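Local coordinates for neutral proteinase inhibitor ScNPI (Streptomyces caespitosus, PDB 4HWX), which inhibits peptidases of two classes at once as a secreted single-domain protein of the Streptomyces subtilisin inhibitor family, at the interface of chains A and B. Residues are numbered along the deposited sequence; one frame, centred on the assembly and turned at random. Chains: chain A/B, Neutral proteinase inhibitor ScNPI.

The interface of chains A and B. Residues chain A 10, 12, 14, 24, 26-27, 29, 80, 82; chain B 6, 8-9, 82-84, 87, 89.
Sermetstatin has the Streptomyces subtilisin inhibitor fold and is a homodimer; this patch is one part of its two-fold interface, where strands 8-15, 23-32 and 77-82 of chain A face strands 8-15 and 88-96, the end of strand 77-82, B:Gly83 and strand 84-85 of chain B. The tight part is apolar. A:Val10 pushes both methyls across: CG1, in the crowded position between its own backbone N and carbonyl carbon (chi1 56°), sits 3.7 Å from CA of B:Gly83, while CG2 points at B:Ala8, 3.4 Å from its carbonyl O. B:Val84 spreads its branches over strand 23-32 of chain A. CG1 of B:Val84 lies 3.7 Å from CB of A:Ala27, and its CG2 meets CG2 of A:Val24 tip to tip at 3.8 Å. CB of B:Ala8 fills in beside A:Ala27, A:Thr29 and A:Val10.

Next to this packing lies the polar contact. B:Arg89, the residue burying most surface here, bends at chi2 and chi3 and brings its guanidinium end-on to A:Asp82. NH1 and NH2 of B:Arg89 both donate to one carboxylate oxygen, OD2 of A:Asp82, NH2 at 2.8 Å forming the salt bridge as well. B:Arg89 is poorly ordered as a whole, so these bonds are read with reserve. OD2 lies close to the guanidinium plane but is met from above its own carboxylate plane, the two planes being 33° apart. On one guanidinium face, OG1 of A:Thr80 stands over the centre, itself hydrogen-bonded at 2.7 Å to OG1 of A:Thr12. An alanine at A:Asp82 would probably cost both hydrogen bonds and the salt bridge, leaving the guanidinium less well fixed over A:Thr80. The CB atoms of A:Asp82 and B:Asp82 pack together, and their OD1 atoms approach to 4.2 Å, a like-charge pairing that the arginine probably eases.

The looser side follows the arginine's stem: CD touches CD1 of A:Ile14, the side chains crossing at about a right angle.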
ATOM      1  N   VAL A  10       2.238  -0.668  -2.646  1.00 28.23           N
ATOM      2  CA  VAL A  10       1.223  -1.523  -3.249  1.00 28.64           C
ATOM      3  C   VAL A  10       0.682  -0.753  -4.464  1.00 32.29           C
ATOM      4  O   VAL A  10       0.388   0.445  -4.364  1.00 31.29           O
ATOM      5  CB  VAL A  10       0.106  -2.011  -2.281  1.00 33.05           C
ATOM      6  CG1 VAL A  10      -0.590  -0.837  -1.604  1.00 34.18           C
ATOM      7  CG2 VAL A  10      -0.928  -2.870  -3.026  1.00 32.78           C
ATOM      8  N   THR A  12      -2.249  -0.934  -7.627  1.00 27.41           N
ATOM      9  CA  THR A  12      -3.475  -1.616  -8.050  1.00 28.44           C
ATOM     10  C   THR A  12      -3.987  -1.008  -9.364  1.00 32.94           C
ATOM     11  O   THR A  12      -3.639   0.124  -9.739  1.00 31.88           O
ATOM     12  CB  THR A  12      -4.602  -1.633  -6.980  1.00 34.37           C
ATOM     13  OG1 THR A  12      -5.428  -0.474  -7.074  1.00 30.99           O
ATOM     14  CG2 THR A  12      -4.109  -1.888  -5.541  1.00 29.26           C
ATOM     15  N   ILE A  14      -7.802  -0.567 -11.092  1.00 29.41           N
ATOM     16  CA  ILE A  14      -9.217  -0.576 -10.778  1.00 30.61           C
ATOM     17  C   ILE A  14     -10.102  -0.364 -12.017  1.00 34.43           C
ATOM     18  O   ILE A  14      -9.841   0.520 -12.835  1.00 32.42           O
ATOM     19  CB  ILE A  14      -9.483   0.530  -9.704  1.00 34.13           C
ATOM     20  CG1 ILE A  14      -8.642   0.288  -8.432  1.00 34.58           C
ATOM     21  CG2 ILE A  14     -10.971   0.632  -9.370  1.00 36.19           C
ATOM     22  CD1 ILE A  14      -8.650   1.507  -7.420  1.00 41.80           C
ATOM     23  N   VAL A  24     -11.395  -4.109  -8.044  1.00 35.68           N
ATOM     24  CA  VAL A  24      -9.940  -4.074  -8.176  1.00 35.08           C
ATOM     25  C   VAL A  24      -9.600  -5.248  -9.079  1.00 37.99           C
ATOM     26  O   VAL A  24      -9.861  -6.385  -8.708  1.00 37.75           O
ATOM     27  CB  VAL A  24      -9.221  -4.122  -6.798  1.00 39.26           C
ATOM     28  CG1 VAL A  24      -7.700  -4.133  -6.960  1.00 37.92           C
ATOM     29  CG2 VAL A  24      -9.664  -2.961  -5.902  1.00 39.67           C
ATOM     30  N   ARG A  26      -6.419  -6.084 -10.425  1.00 32.85           N
ATOM     31  CA  ARG A  26      -5.161  -6.739 -10.097  1.00 32.10           C
ATOM     32  C   ARG A  26      -4.319  -5.835  -9.219  1.00 32.64           C
ATOM     33  O   ARG A  26      -4.542  -4.625  -9.178  1.00 30.24           O
ATOM     34  CB  ARG A  26      -4.391  -7.156 -11.392  1.00 32.43           C
ATOM     35  CG  ARG A  26      -4.035  -6.013 -12.337  1.00 35.46           C
ATOM     36  CD  ARG A  26      -3.554  -6.548 -13.681  1.00 43.51           C
ATOM     37  NE  ARG A  26      -3.193  -5.453 -14.578  1.00 39.24           N
ATOM     38  CZ  ARG A  26      -4.054  -4.806 -15.353  1.00 42.17           C
ATOM     39  NH1 ARG A  26      -5.337  -5.155 -15.367  1.00 34.57           N
ATOM     40  NH2 ARG A  26      -3.645  -3.806 -16.115  1.00 34.43           N
ATOM     41  N   ALA A  27      -3.367  -6.426  -8.516  1.00 30.24           N
ATOM     42  CA  ALA A  27      -2.494  -5.688  -7.616  1.00 30.66           C
ATOM     43  C   ALA A  27      -1.165  -6.375  -7.415  1.00 35.47           C
ATOM     44  O   ALA A  27      -1.092  -7.605  -7.519  1.00 35.73           O
ATOM     45  CB  ALA A  27      -3.174  -5.522  -6.258  1.00 31.18           C
ATOM     46  N   THR A  29       2.671  -6.073  -4.769  1.00 29.85           N
ATOM     47  CA  THR A  29       3.448  -5.493  -3.672  1.00 29.01           C
ATOM     48  C   THR A  29       4.866  -5.257  -4.186  1.00 31.57           C
ATOM     49  O   THR A  29       5.319  -5.951  -5.109  1.00 30.04           O
ATOM     50  CB  THR A  29       3.493  -6.385  -2.433  1.00 33.36           C
ATOM     51  OG1 THR A  29       4.148  -7.609  -2.793  1.00 34.64           O
ATOM     52  CG2 THR A  29       2.106  -6.609  -1.785  1.00 30.93           C
ATOM     53  N   THR A  80      -3.419   2.996  -9.006  1.00 28.18           N
ATOM     54  CA  THR A  80      -3.164   3.531  -7.663  1.00 27.10           C
ATOM     55  C   THR A  80      -1.777   3.129  -7.212  1.00 30.16           C
ATOM     56  O   THR A  80      -1.259   2.099  -7.644  1.00 28.48           O
ATOM     57  CB  THR A  80      -4.211   3.075  -6.620  1.00 31.75           C
ATOM     58  OG1 THR A  80      -4.055   1.680  -6.352  1.00 30.67           O
ATOM     59  CG2 THR A  80      -5.638   3.408  -7.006  1.00 31.66           C
ATOM     60  N   ASP A  82       0.262   3.317  -3.360  1.00 29.63           N
ATOM     61  CA  ASP A  82       0.212   3.703  -1.939  1.00 29.85           C
ATOM     62  C   ASP A  82       1.320   3.039  -1.165  1.00 35.03           C
ATOM     63  O   ASP A  82       1.656   1.892  -1.453  1.00 34.37           O
ATOM     64  CB  ASP A  82      -1.140   3.348  -1.285  1.00 30.56           C
ATOM     65  CG  ASP A  82      -2.345   4.021  -1.900  1.00 32.90           C
ATOM     66  OD1 ASP A  82      -2.715   5.107  -1.431  1.00 32.94           O
ATOM     67  OD2 ASP A  82      -2.960   3.424  -2.812  1.00 34.50           O
TER
ATOM     68  N   PRO B   6      -8.195  -9.739  -5.156  1.00 45.45           N
ATOM     69  CA  PRO B   6      -6.780  -9.716  -4.716  1.00 42.29           C
ATOM     70  C   PRO B   6      -6.587  -9.143  -3.311  1.00 41.18           C
ATOM     71  O   PRO B   6      -7.398  -8.351  -2.841  1.00 40.23           O
ATOM     72  CB  PRO B   6      -6.080  -8.826  -5.760  1.00 44.55           C
ATOM     73  CG  PRO B   6      -7.062  -8.605  -6.834  1.00 50.36           C
ATOM     74  CD  PRO B   6      -8.422  -8.806  -6.276  1.00 46.92           C
ATOM     75  N   ALA B   8      -3.400  -7.457  -1.344  1.00 34.09           N
ATOM     76  CA  ALA B   8      -2.063  -6.871  -1.374  1.00 32.00           C
ATOM     77  C   ALA B   8      -2.078  -5.586  -0.558  1.00 33.28           C
ATOM     78  O   ALA B   8      -2.858  -4.676  -0.828  1.00 31.25           O
ATOM     79  CB  ALA B   8      -1.634  -6.609  -2.819  1.00 33.12           C
ATOM     80  N   MET B   9      -1.240  -5.533   0.470  1.00 29.51           N
ATOM     81  CA  MET B   9      -1.236  -4.430   1.416  1.00 29.44           C
ATOM     82  C   MET B   9       0.143  -3.932   1.756  1.00 31.81           C
ATOM     83  O   MET B   9       1.126  -4.673   1.682  1.00 32.12           O
ATOM     84  CB  MET B   9      -1.889  -4.910   2.750  1.00 31.72           C
ATOM     85  CG  MET B   9      -3.368  -5.361   2.637  1.00 36.66           C
ATOM     86  SD  MET B   9      -4.482  -3.972   2.314  1.00 41.42           S
ATOM     87  CE  MET B   9      -4.313  -3.072   3.855  1.00 37.41           C
ATOM     88  N   ASP B  82      -2.836   0.265   3.775  1.00 29.63           N
ATOM     89  CA  ASP B  82      -3.337   0.645   2.442  1.00 29.85           C
ATOM     90  C   ASP B  82      -3.158  -0.483   1.460  1.00 35.03           C
ATOM     91  O   ASP B  82      -2.158  -1.194   1.534  1.00 34.37           O
ATOM     92  CB  ASP B  82      -2.635   1.906   1.893  1.00 30.56           C
ATOM     93  CG  ASP B  82      -2.810   3.151   2.729  1.00 32.90           C
ATOM     94  OD1 ASP B  82      -3.761   3.904   2.473  1.00 32.94           O
ATOM     95  OD2 ASP B  82      -1.950   3.408   3.603  1.00 34.50           O
ATOM     96  N   GLY B  83      -4.095  -0.598   0.518  1.00 32.09           N
ATOM     97  CA  GLY B  83      -4.012  -1.587  -0.547  1.00 31.51           C
ATOM     98  C   GLY B  83      -5.344  -2.168  -0.902  1.00 35.16           C
ATOM     99  O   GLY B  83      -6.318  -1.427  -1.072  1.00 35.64           O
ATOM    100  N   VAL B  84      -5.394  -3.496  -1.009  1.00 30.55           N
ATOM    101  CA  VAL B  84      -6.641  -4.187  -1.338  1.00 31.02           C
ATOM    102  C   VAL B  84      -6.723  -5.433  -0.470  1.00 33.20           C
ATOM    103  O   VAL B  84      -5.706  -6.064  -0.223  1.00 32.15           O
ATOM    104  CB  VAL B  84      -6.766  -4.469  -2.874  1.00 35.72           C
ATOM    105  CG1 VAL B  84      -5.608  -5.298  -3.419  1.00 34.71           C
ATOM    106  CG2 VAL B  84      -8.100  -5.110  -3.222  1.00 37.33           C
ATOM    107  N   GLY B  87     -10.459  -8.101  -2.614  1.00 43.68           N
ATOM    108  CA  GLY B  87     -11.056  -7.277  -3.659  1.00 44.14           C
ATOM    109  C   GLY B  87     -11.491  -5.874  -3.283  1.00 47.77           C
ATOM    110  O   GLY B  87     -11.832  -5.109  -4.177  1.00 49.12           O
ATOM    111  N   ARG B  89     -10.718  -2.076  -1.770  1.00 40.95           N
ATOM    112  CA  ARG B  89      -9.702  -1.053  -1.527  1.00 40.71           C
ATOM    113  C   ARG B  89      -9.717  -0.705  -0.033  1.00 43.07           C
ATOM    114  O   ARG B  89     -10.790  -0.563   0.562  1.00 43.24           O
ATOM    115  CB  ARG B  89      -9.987   0.178  -2.420  1.00 41.97           C
ATOM    116  CG  ARG B  89      -8.864   1.221  -2.461  1.00 55.93           C
ATOM    117  CD  ARG B  89      -7.998   1.139  -3.717  1.00 67.82           C
ATOM    118  NE  ARG B  89      -6.627   0.744  -3.389  1.00 72.22           N
ATOM    119  CZ  ARG B  89      -5.656   1.581  -3.032  1.00 84.83           C
ATOM    120  NH1 ARG B  89      -5.873   2.892  -3.004  1.00 68.76           N
ATOM    121  NH2 ARG B  89      -4.455   1.116  -2.718  1.00 73.42           N
TER